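Side-chain contacts in ditrans,polycis-undecaprenyl-diphosphate synthase ((2E,6E)-farnesyl-diphosphate specific) (Acinetobacter baumannii, PDB 6ACS), which probably builds undecaprenyl diphosphate, the lipid carrier precursor of bacterial cell wall polysaccharides, by condensing eight isopentenyl diphosphates onto farnesyl diphosphate: residues D210-W213 against P214-T217; E219-D222 against H223-V227; A161-N165 against V166-A170; G230-R234 against F235-S239. All coordinates share one frame; numbering follows the deposited sequence.

Contact 1: residues D210-W213 against P214-T217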
# COMPACT_ATOMS: atom_id res chain seq x y z
N ASP B 210 -5.49 6.84 18.01
CA ASP B 210 -5.39 8.26 18.33
C ASP B 210 -4.24 8.57 19.27
O ASP B 210 -3.85 9.74 19.39
CB ASP B 210 -6.68 8.78 18.98
CG ASP B 210 -7.84 8.85 18.03
OD1 ASP B 210 -7.64 8.65 16.81
OD2 ASP B 210 -8.97 9.12 18.51
N THR B 211 -3.70 7.56 19.96
CA THR B 211 -2.60 7.78 20.89
C THR B 211 -1.43 8.45 20.18
O THR B 211 -1.02 8.01 19.10
CB THR B 211 -2.16 6.45 21.50
OG1 THR B 211 -3.24 5.84 22.22
CG2 THR B 211 -0.96 6.65 22.42
N LEU B 212 -0.91 9.53 20.77
CA LEU B 212 0.29 10.15 20.22
C LEU B 212 1.50 9.30 20.57
O LEU B 212 1.55 8.69 21.65
CB LEU B 212 0.46 11.57 20.76
CG LEU B 212 -0.74 12.50 20.56
CD1 LEU B 212 -0.47 13.92 21.13
CD2 LEU B 212 -1.14 12.57 19.09
N TRP B 213 2.48 9.25 19.66
CA TRP B 213 3.64 8.37 19.85
C TRP B 213 4.32 8.52 21.21
O TRP B 213 4.64 7.48 21.81
CB TRP B 213 4.67 8.56 18.73
CG TRP B 213 5.87 7.66 18.93
CD1 TRP B 213 7.14 8.05 19.28
CD2 TRP B 213 5.90 6.24 18.85
NE1 TRP B 213 7.96 6.95 19.39
CE2 TRP B 213 7.22 5.83 19.14
CE3 TRP B 213 4.94 5.27 18.54
CZ2 TRP B 213 7.60 4.49 19.13
CZ3 TRP B 213 5.33 3.94 18.54
CH2 TRP B 213 6.64 3.57 18.83
N PRO B 214 4.61 9.72 21.73
CA PRO B 214 5.29 9.80 23.04
C PRO B 214 4.52 9.12 24.16
O PRO B 214 5.12 8.76 25.18
CB PRO B 214 5.43 11.30 23.28
CG PRO B 214 5.38 11.92 21.94
CD PRO B 214 4.45 11.06 21.13
N GLU B 215 3.21 8.94 24.00
CA GLU B 215 2.39 8.29 25.00
C GLU B 215 2.08 6.85 24.64
O GLU B 215 1.28 6.22 25.34
CB GLU B 215 1.10 9.08 25.20
CG GLU B 215 1.28 10.33 26.02
CD GLU B 215 0.25 11.39 25.69
OE1 GLU B 215 -0.24 11.40 24.54
OE2 GLU B 215 -0.08 12.21 26.58
N PHE B 216 2.67 6.32 23.57
CA PHE B 216 2.39 4.95 23.18
C PHE B 216 3.09 4.00 24.15
O PHE B 216 4.27 4.19 24.46
CB PHE B 216 2.85 4.70 21.74
CG PHE B 216 2.33 3.43 21.13
CD1 PHE B 216 0.98 3.29 20.84
CD2 PHE B 216 3.19 2.38 20.82
CE1 PHE B 216 0.49 2.12 20.27
CE2 PHE B 216 2.70 1.21 20.24
CZ PHE B 216 1.35 1.08 19.97
N THR B 217 2.36 3.02 24.67
CA THR B 217 2.88 2.15 25.71
C THR B 217 2.97 0.72 25.20
O THR B 217 2.33 0.35 24.21
CB THR B 217 1.99 2.17 26.97
OG1 THR B 217 0.66 1.74 26.62
CG2 THR B 217 1.92 3.59 27.55

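Contact 2: residues E219-D222 against H223-V227. With IPA (isopropyl alcohol), chain G.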
# COMPACT_ATOMS: atom_id res chain seq x y z
N GLU B 219 1.73 -1.65 26.79
CA GLU B 219 0.38 -2.17 26.99
C GLU B 219 -0.49 -1.95 25.75
O GLU B 219 -1.25 -2.84 25.33
CB GLU B 219 -0.28 -1.52 28.21
CG GLU B 219 0.31 -1.98 29.56
CD GLU B 219 1.59 -1.27 29.93
OE1 GLU B 219 1.92 -0.22 29.31
OE2 GLU B 219 2.29 -1.76 30.85
N GLU B 220 -0.39 -0.77 25.13
CA GLU B 220 -1.18 -0.57 23.92
C GLU B 220 -0.63 -1.38 22.76
O GLU B 220 -1.40 -1.84 21.91
CB GLU B 220 -1.27 0.91 23.52
CG GLU B 220 -2.23 1.06 22.32
CD GLU B 220 -2.66 2.49 22.00
OE1 GLU B 220 -3.48 2.66 21.08
OE2 GLU B 220 -2.19 3.42 22.68
N PHE B 221 0.69 -1.56 22.71
CA PHE B 221 1.26 -2.46 21.71
C PHE B 221 0.73 -3.88 21.88
O PHE B 221 0.41 -4.55 20.88
CB PHE B 221 2.79 -2.41 21.79
CG PHE B 221 3.49 -3.21 20.73
CD1 PHE B 221 3.41 -2.82 19.40
CD2 PHE B 221 4.27 -4.31 21.06
CE1 PHE B 221 4.07 -3.54 18.40
CE2 PHE B 221 4.94 -5.03 20.08
CZ PHE B 221 4.83 -4.65 18.74
N ASP B 222 0.64 -4.36 23.13
CA ASP B 222 0.07 -5.68 23.39
C ASP B 222 -1.36 -5.75 22.90
O ASP B 222 -1.80 -6.76 22.33
CB ASP B 222 0.08 -6.01 24.89
CG ASP B 222 1.49 -6.15 25.48
OD1 ASP B 222 2.46 -6.35 24.73
OD2 ASP B 222 1.59 -6.03 26.72
N HIS B 223 -2.13 -4.68 23.14
CA HIS B 223 -3.50 -4.63 22.64
C HIS B 223 -3.53 -4.71 21.12
O HIS B 223 -4.37 -5.41 20.54
CB HIS B 223 -4.19 -3.36 23.14
CG HIS B 223 -5.52 -3.10 22.52
ND1 HIS B 223 -6.64 -3.86 22.80
CD2 HIS B 223 -5.92 -2.17 21.61
CE1 HIS B 223 -7.67 -3.40 22.10
NE2 HIS B 223 -7.25 -2.38 21.37
N ALA B 224 -2.63 -3.98 20.44
CA ALA B 224 -2.62 -4.01 18.98
C ALA B 224 -2.31 -5.41 18.47
O ALA B 224 -2.92 -5.87 17.49
CB ALA B 224 -1.59 -3.01 18.44
N LEU B 225 -1.37 -6.11 19.10
CA LEU B 225 -1.07 -7.49 18.71
C LEU B 225 -2.27 -8.39 18.94
O LEU B 225 -2.54 -9.30 18.14
CB LEU B 225 0.16 -8.00 19.47
CG LEU B 225 1.48 -7.30 19.15
CD1 LEU B 225 2.62 -7.84 20.01
CD2 LEU B 225 1.82 -7.55 17.71
N ASN B 226 -3.01 -8.16 20.03
CA ASN B 226 -4.21 -8.96 20.29
C ASN B 226 -5.28 -8.70 19.23
O ASN B 226 -5.95 -9.64 18.75
CB ASN B 226 -4.73 -8.64 21.69
CG ASN B 226 -5.71 -9.67 22.18
OD1 ASN B 226 -5.35 -10.82 22.41
ND2 ASN B 226 -6.97 -9.27 22.34
N VAL B 227 -5.45 -7.44 18.84
CA VAL B 227 -6.38 -7.10 17.76
C VAL B 227 -5.96 -7.79 16.47
O VAL B 227 -6.80 -8.36 15.75
CB VAL B 227 -6.48 -5.58 17.60
CG1 VAL B 227 -7.28 -5.21 16.34
CG2 VAL B 227 -7.13 -4.95 18.84
C1 IPA G . -9.27 -2.16 17.85
C2 IPA G . -9.00 -0.66 17.93
C3 IPA G . -8.51 -0.16 16.57
O2 IPA G . -8.03 -0.42 18.92

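Contact 3: residues A161-N165 against V166-A170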
# COMPACT_ATOMS: atom_id res chain seq x y z
N ALA B 161 14.28 -5.83 -20.99
CA ALA B 161 13.17 -5.16 -20.32
C ALA B 161 11.90 -6.02 -20.34
O ALA B 161 11.06 -5.91 -19.44
CB ALA B 161 12.92 -3.80 -20.96
N ASP B 162 11.77 -6.89 -21.34
CA ASP B 162 10.59 -7.75 -21.42
C ASP B 162 10.51 -8.75 -20.27
O ASP B 162 9.44 -9.30 -20.01
CB ASP B 162 10.59 -8.50 -22.75
CG ASP B 162 10.51 -7.56 -23.94
OD1 ASP B 162 10.14 -6.38 -23.73
OD2 ASP B 162 10.81 -8.00 -25.07
N GLN B 163 11.62 -9.02 -19.58
CA GLN B 163 11.61 -9.94 -18.46
C GLN B 163 11.07 -9.31 -17.18
O GLN B 163 10.88 -10.01 -16.19
CB GLN B 163 13.03 -10.47 -18.16
CG GLN B 163 13.98 -10.82 -19.31
CD GLN B 163 15.43 -11.07 -18.81
OE1 GLN B 163 16.40 -10.60 -19.40
NE2 GLN B 163 15.56 -11.79 -17.70
N ILE B 164 10.86 -8.00 -17.17
CA ILE B 164 10.53 -7.34 -15.91
C ILE B 164 9.09 -7.69 -15.52
O ILE B 164 8.14 -7.44 -16.28
CB ILE B 164 10.74 -5.83 -16.01
CG1 ILE B 164 12.23 -5.54 -16.19
CG2 ILE B 164 10.19 -5.12 -14.75
CD1 ILE B 164 12.48 -4.13 -16.71
N ASN B 165 8.92 -8.25 -14.34
CA ASN B 165 7.63 -8.66 -13.80
C ASN B 165 7.70 -8.49 -12.29
O ASN B 165 8.71 -8.02 -11.76
CB ASN B 165 7.31 -10.10 -14.22
CG ASN B 165 8.34 -11.11 -13.69
OD1 ASN B 165 9.12 -10.82 -12.81
ND2 ASN B 165 8.32 -12.31 -14.24
N VAL B 166 6.66 -8.92 -11.57
CA VAL B 166 6.66 -8.73 -10.11
C VAL B 166 7.82 -9.46 -9.45
O VAL B 166 8.48 -8.93 -8.55
CB VAL B 166 5.31 -9.18 -9.51
CG1 VAL B 166 5.41 -9.26 -7.99
CG2 VAL B 166 4.23 -8.19 -9.93
N ASP B 167 8.05 -10.72 -9.83
CA ASP B 167 9.05 -11.52 -9.13
C ASP B 167 10.44 -10.95 -9.30
O ASP B 167 11.23 -10.89 -8.35
CB ASP B 167 9.01 -12.96 -9.61
CG ASP B 167 7.79 -13.71 -9.11
OD1 ASP B 167 7.18 -13.26 -8.11
OD2 ASP B 167 7.44 -14.72 -9.73
N LEU B 168 10.76 -10.50 -10.51
CA LEU B 168 12.07 -9.90 -10.75
C LEU B 168 12.20 -8.56 -10.03
O LEU B 168 13.22 -8.28 -9.38
CB LEU B 168 12.30 -9.78 -12.27
CG LEU B 168 13.71 -9.34 -12.70
CD1 LEU B 168 14.07 -9.90 -14.09
CD2 LEU B 168 13.85 -7.81 -12.71
N PHE B 169 11.18 -7.72 -10.15
CA PHE B 169 11.22 -6.38 -9.56
C PHE B 169 11.35 -6.44 -8.05
O PHE B 169 12.07 -5.63 -7.45
CB PHE B 169 9.96 -5.61 -9.96
CG PHE B 169 9.95 -4.18 -9.50
CD1 PHE B 169 10.65 -3.21 -10.20
CD2 PHE B 169 9.24 -3.81 -8.36
CE1 PHE B 169 10.63 -1.88 -9.77
CE2 PHE B 169 9.22 -2.51 -7.93
CZ PHE B 169 9.91 -1.54 -8.64
N ALA B 170 10.70 -7.43 -7.42
CA ALA B 170 10.67 -7.49 -5.97
C ALA B 170 12.06 -7.56 -5.35
O ALA B 170 12.26 -7.11 -4.21
CB ALA B 170 9.82 -8.70 -5.54

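Contact 4: residues G230-R234 against F235-S239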
# COMPACT_ATOMS: atom_id res chain seq x y z
N GLY B 230 -6.98 -11.45 16.47
CA GLY B 230 -8.40 -11.64 16.19
C GLY B 230 -8.75 -11.39 14.73
O GLY B 230 -9.60 -12.09 14.15
N ARG B 231 -8.11 -10.40 14.11
CA ARG B 231 -8.41 -10.15 12.70
C ARG B 231 -7.91 -11.28 11.82
O ARG B 231 -8.54 -11.61 10.81
CB ARG B 231 -7.78 -8.83 12.26
CG ARG B 231 -8.45 -7.62 12.89
CD ARG B 231 -7.69 -6.42 12.42
NE ARG B 231 -8.09 -5.18 13.04
CZ ARG B 231 -7.44 -4.04 12.83
NH1 ARG B 231 -6.38 -4.05 12.02
NH2 ARG B 231 -7.84 -2.93 13.42
N GLU B 232 -6.76 -11.86 12.15
CA GLU B 232 -6.29 -12.99 11.36
C GLU B 232 -7.19 -14.20 11.52
O GLU B 232 -7.39 -14.96 10.56
CB GLU B 232 -4.86 -13.33 11.73
CG GLU B 232 -3.93 -12.25 11.24
CD GLU B 232 -2.77 -12.80 10.47
OE1 GLU B 232 -2.15 -13.76 10.96
OE2 GLU B 232 -2.49 -12.25 9.38
N ARG B 233 -7.77 -14.38 12.70
CA ARG B 233 -8.72 -15.47 12.87
C ARG B 233 -9.98 -15.21 12.05
O ARG B 233 -10.52 -16.13 11.42
CB ARG B 233 -9.06 -15.65 14.34
CG ARG B 233 -10.11 -16.72 14.61
CD ARG B 233 -10.13 -17.15 16.07
NE ARG B 233 -10.42 -16.03 16.96
CZ ARG B 233 -9.51 -15.40 17.71
NH1 ARG B 233 -9.87 -14.39 18.49
NH2 ARG B 233 -8.24 -15.79 17.67
N ARG B 234 -10.44 -13.96 12.00
CA ARG B 234 -11.72 -13.69 11.35
C ARG B 234 -11.59 -13.62 9.83
O ARG B 234 -12.48 -14.10 9.10
CB ARG B 234 -12.30 -12.39 11.90
CG ARG B 234 -13.65 -12.01 11.33
CD ARG B 234 -14.35 -10.97 12.19
NE ARG B 234 -15.43 -10.31 11.45
CZ ARG B 234 -16.66 -10.81 11.29
NH1 ARG B 234 -16.97 -11.99 11.82
NH2 ARG B 234 -17.57 -10.13 10.60
N PHE B 235 -10.51 -13.03 9.33
CA PHE B 235 -10.34 -12.72 7.91
C PHE B 235 -9.25 -13.52 7.24
O PHE B 235 -8.99 -13.31 6.05
CB PHE B 235 -10.07 -11.23 7.72
CG PHE B 235 -11.15 -10.37 8.27
CD1 PHE B 235 -12.38 -10.30 7.62
CD2 PHE B 235 -10.95 -9.64 9.43
CE1 PHE B 235 -13.40 -9.52 8.12
CE2 PHE B 235 -11.97 -8.85 9.93
CZ PHE B 235 -13.20 -8.81 9.29
N GLY B 236 -8.61 -14.42 7.97
CA GLY B 236 -7.61 -15.32 7.46
C GLY B 236 -6.21 -14.73 7.42
O GLY B 236 -5.99 -13.51 7.50
N LYS B 237 -5.25 -15.62 7.26
CA LYS B 237 -3.85 -15.31 7.04
C LYS B 237 -3.63 -14.98 5.57
O LYS B 237 -4.45 -15.33 4.71
CB LYS B 237 -2.99 -16.51 7.43
CG LYS B 237 -3.04 -16.85 8.91
CD LYS B 237 -2.31 -18.15 9.21
CE LYS B 237 -2.21 -18.37 10.70
NZ LYS B 237 -1.47 -19.61 11.06
N THR B 238 -2.56 -14.25 5.29
CA THR B 238 -2.26 -14.01 3.89
C THR B 238 -1.68 -15.28 3.27
O THR B 238 -1.30 -16.23 3.97
CB THR B 238 -1.27 -12.86 3.74
OG1 THR B 238 -0.03 -13.24 4.34
CG2 THR B 238 -1.78 -11.61 4.46
N SER B 239 -1.53 -15.29 1.95
CA SER B 239 -0.93 -16.46 1.31
C SER B 239 0.53 -16.60 1.70
O SER B 239 1.00 -17.71 2.02
CB SER B 239 -1.08 -16.35 -0.21
OG SER B 239 -2.45 -16.19 -0.56

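Contact 1: residues D210-W213 against P214-T217
W213 and F216 meet three residues apart, on a tight 3-10 turn that includes P214. The indole leaves its backbone with CG anti to the backbone N (chi1 179°), and a similar torsion in F216 leaves the two rings beside each other. Their planes lie only 19° from parallel, yet the rings are slid apart, with centroids 5.4 Å from each other and little overlap. Contact is made by the outer rim of the indole, where W213 CZ3 approaches F216 CD2 to 3.5 Å. This is packing of staggered rings, not a full stack. P214 CD packs 3.5 Å from W213 CB, at the base of the indole. T211 CG2 comes to the edge of the F216 ring, near its plane and 4.2 Å from F216 CD1, while T211 OG1 is hydrogen-bonded to E220 beyond the turn. Two backbone bonds hold the bend: E215 N donates to L212 O over 2.9 Å, and F216 N donates to W213 O over 2.9 Å. Further out, W213 packs on I15 and M17 of strand 12-17, whose following residue D18 is a predicted magnesium ligand, and T217 OG1 caps E220 N. The whole is a short 3-10 turn leading into the N-cap of helix 218-235, in the loop after strand 205-208 and beside the predicted active site.

Contact 2: residues E219-D222 against H223-V227
One face of the F221 ring carries L225 CG, which lies 4.2 Å above the ring plane and is offset to the rim, while L225 CD1 comes to 3.6 Å from F221 CE2. The imidazole of H223 is occupied on one face, by V227 CG2 at 3.5 Å above its plane, and at its edge by O2 of an isopropyl alcohol, probably carried over from crystallisation. Both are i to i+4 pairings on helix 218-235, an alpha helix packed beside the parallel sheet of the cis-prenyltransferase fold. F221 has CG anti to the backbone N (chi1 -175°), whereas L225 has CG beside its own backbone N, and these two choices bring the leucine branch across the phenyl face. The pair faces inward: F221 packs on I45 and C49 of helix 42-52 and on I185 of strand 183-186, and L225 on H48 and L183. A224 packs on I185 and Y207 of the sheet. Beneath these side chains runs the regular ladder, with A224 N to E220 O at 2.9 Å and L225 N to F221 O at 3.0 Å. The carboxylate of E220 looks to the preceding loop, where T209 holds its OE1. H223 works at the outer side of the helix, its NE2 in a hydrogen bond of 3.2 Å to O2 of the alcohol, an oxygen also bonded to Y207 OH.

Contact 3: residues A161-N165 against V166-A170
A helix N-cap is the heart of this contact: N165 closes the start of the short helix 166-170, at the end of the loop that follows helix 139-155 and against the second subunit. The asparagine folds its amide back over the first turn. Its CG stands between the backbone N and the carbonyl carbon (chi1 61°), a crowded position that is paid for by the bond it permits. OD1 accepts from L168 N over 2.8 Å, with an N-H...O angle of 170° and the donor nearly in line with the side-chain carbonyl bond. The main-chain oxygen of the same residue begins the helical ladder, taking F169 N at 3.0 Å. One residue therefore serves two successive amides, one through its side chain and the other through its backbone. L168 follows the cap with its hydrocarbon: CB lies 3.4 Å from N165 OD1, and CD1 passes back over the loop to within 3.8 Å of Q163 O. The contact between L168 CD2 and I164 CG1, at 4.5 Å, is a loose one. Inside the fold, I164 rests on V150 and F169 on A146 and A147 of helix 139-155, while the F169 ring also meets W199. Across the dimer, A151 of the second subunit packs on I164, and A144 and A147 of that subunit pack on V166 and F169. The chemistry implies a well-capped helix start: an amide that would otherwise lack a partner from an earlier helical turn is satisfied by N165 OD1, whose partial negative charge would also suit the positive end of the helix dipole.

Contact 4: residues G230-R234 against F235-S239
R234 lies alongside the ring of its neighbour F235, and its chain can be traced across that ring atom by atom. CB starts at the rim, 3.9 Å from F235 CD2. CG then stands over the middle of the face, 3.8 Å from the ring centroid and only 11° off the normal, which makes a clean CH-pi contact. CD moves on to the far rim, 3.8 Å from F235 CZ, and NE comes to 3.4 Å from the same CZ. The guanidinium plane finally stands at 79° to the ring, and the CH-pi contact is made by CG. With CG anti to the backbone N and the chain extended as far as NE, the arginine keeps to the course of the ring. Behind this pair the helix ends: F235 N still donates to R231 O at 2.8 Å, but the bond from G236 N to E232 O is weak. G236 then leaves the helix with positive phi (85°), a backbone shape that favours glycine. Past it, K237 crosses E232 at about a right angle, CG lying 3.8 Å from E232 OE1, while its NZ forms a salt bridge with E245. E232 OE2 in turn pairs with R192 of the second subunit, and R192 of that subunit also bonds G236 O. This is a glycine-terminated helix C-terminus, set in the dimer interface beside a predicted substrate-binding arginine of the partner chain.

Overall arrangement
Contacts 1, 2 and 4 follow helix 218-235 from the turn before it to its end. Contacts 1 and 2, with centres about 13 Å apart, are joined by a probable hydrogen bond of 2.7 Å between T211 OG1 and E220 OE2. Contacts 2 and 4 share the helix, their centres about 16 Å apart. Contact 3, remote from the predicted sites, lies across the chain's centre from contacts 1 and 2, about 40 Å from contact 1 between centres; it packs against the second subunit, as contact 4 does and contact 1 does through D210. W213's side chain lies about 6 Å from that of D18 and R231's about 3 Å from that of E205, both predicted magnesium ligands.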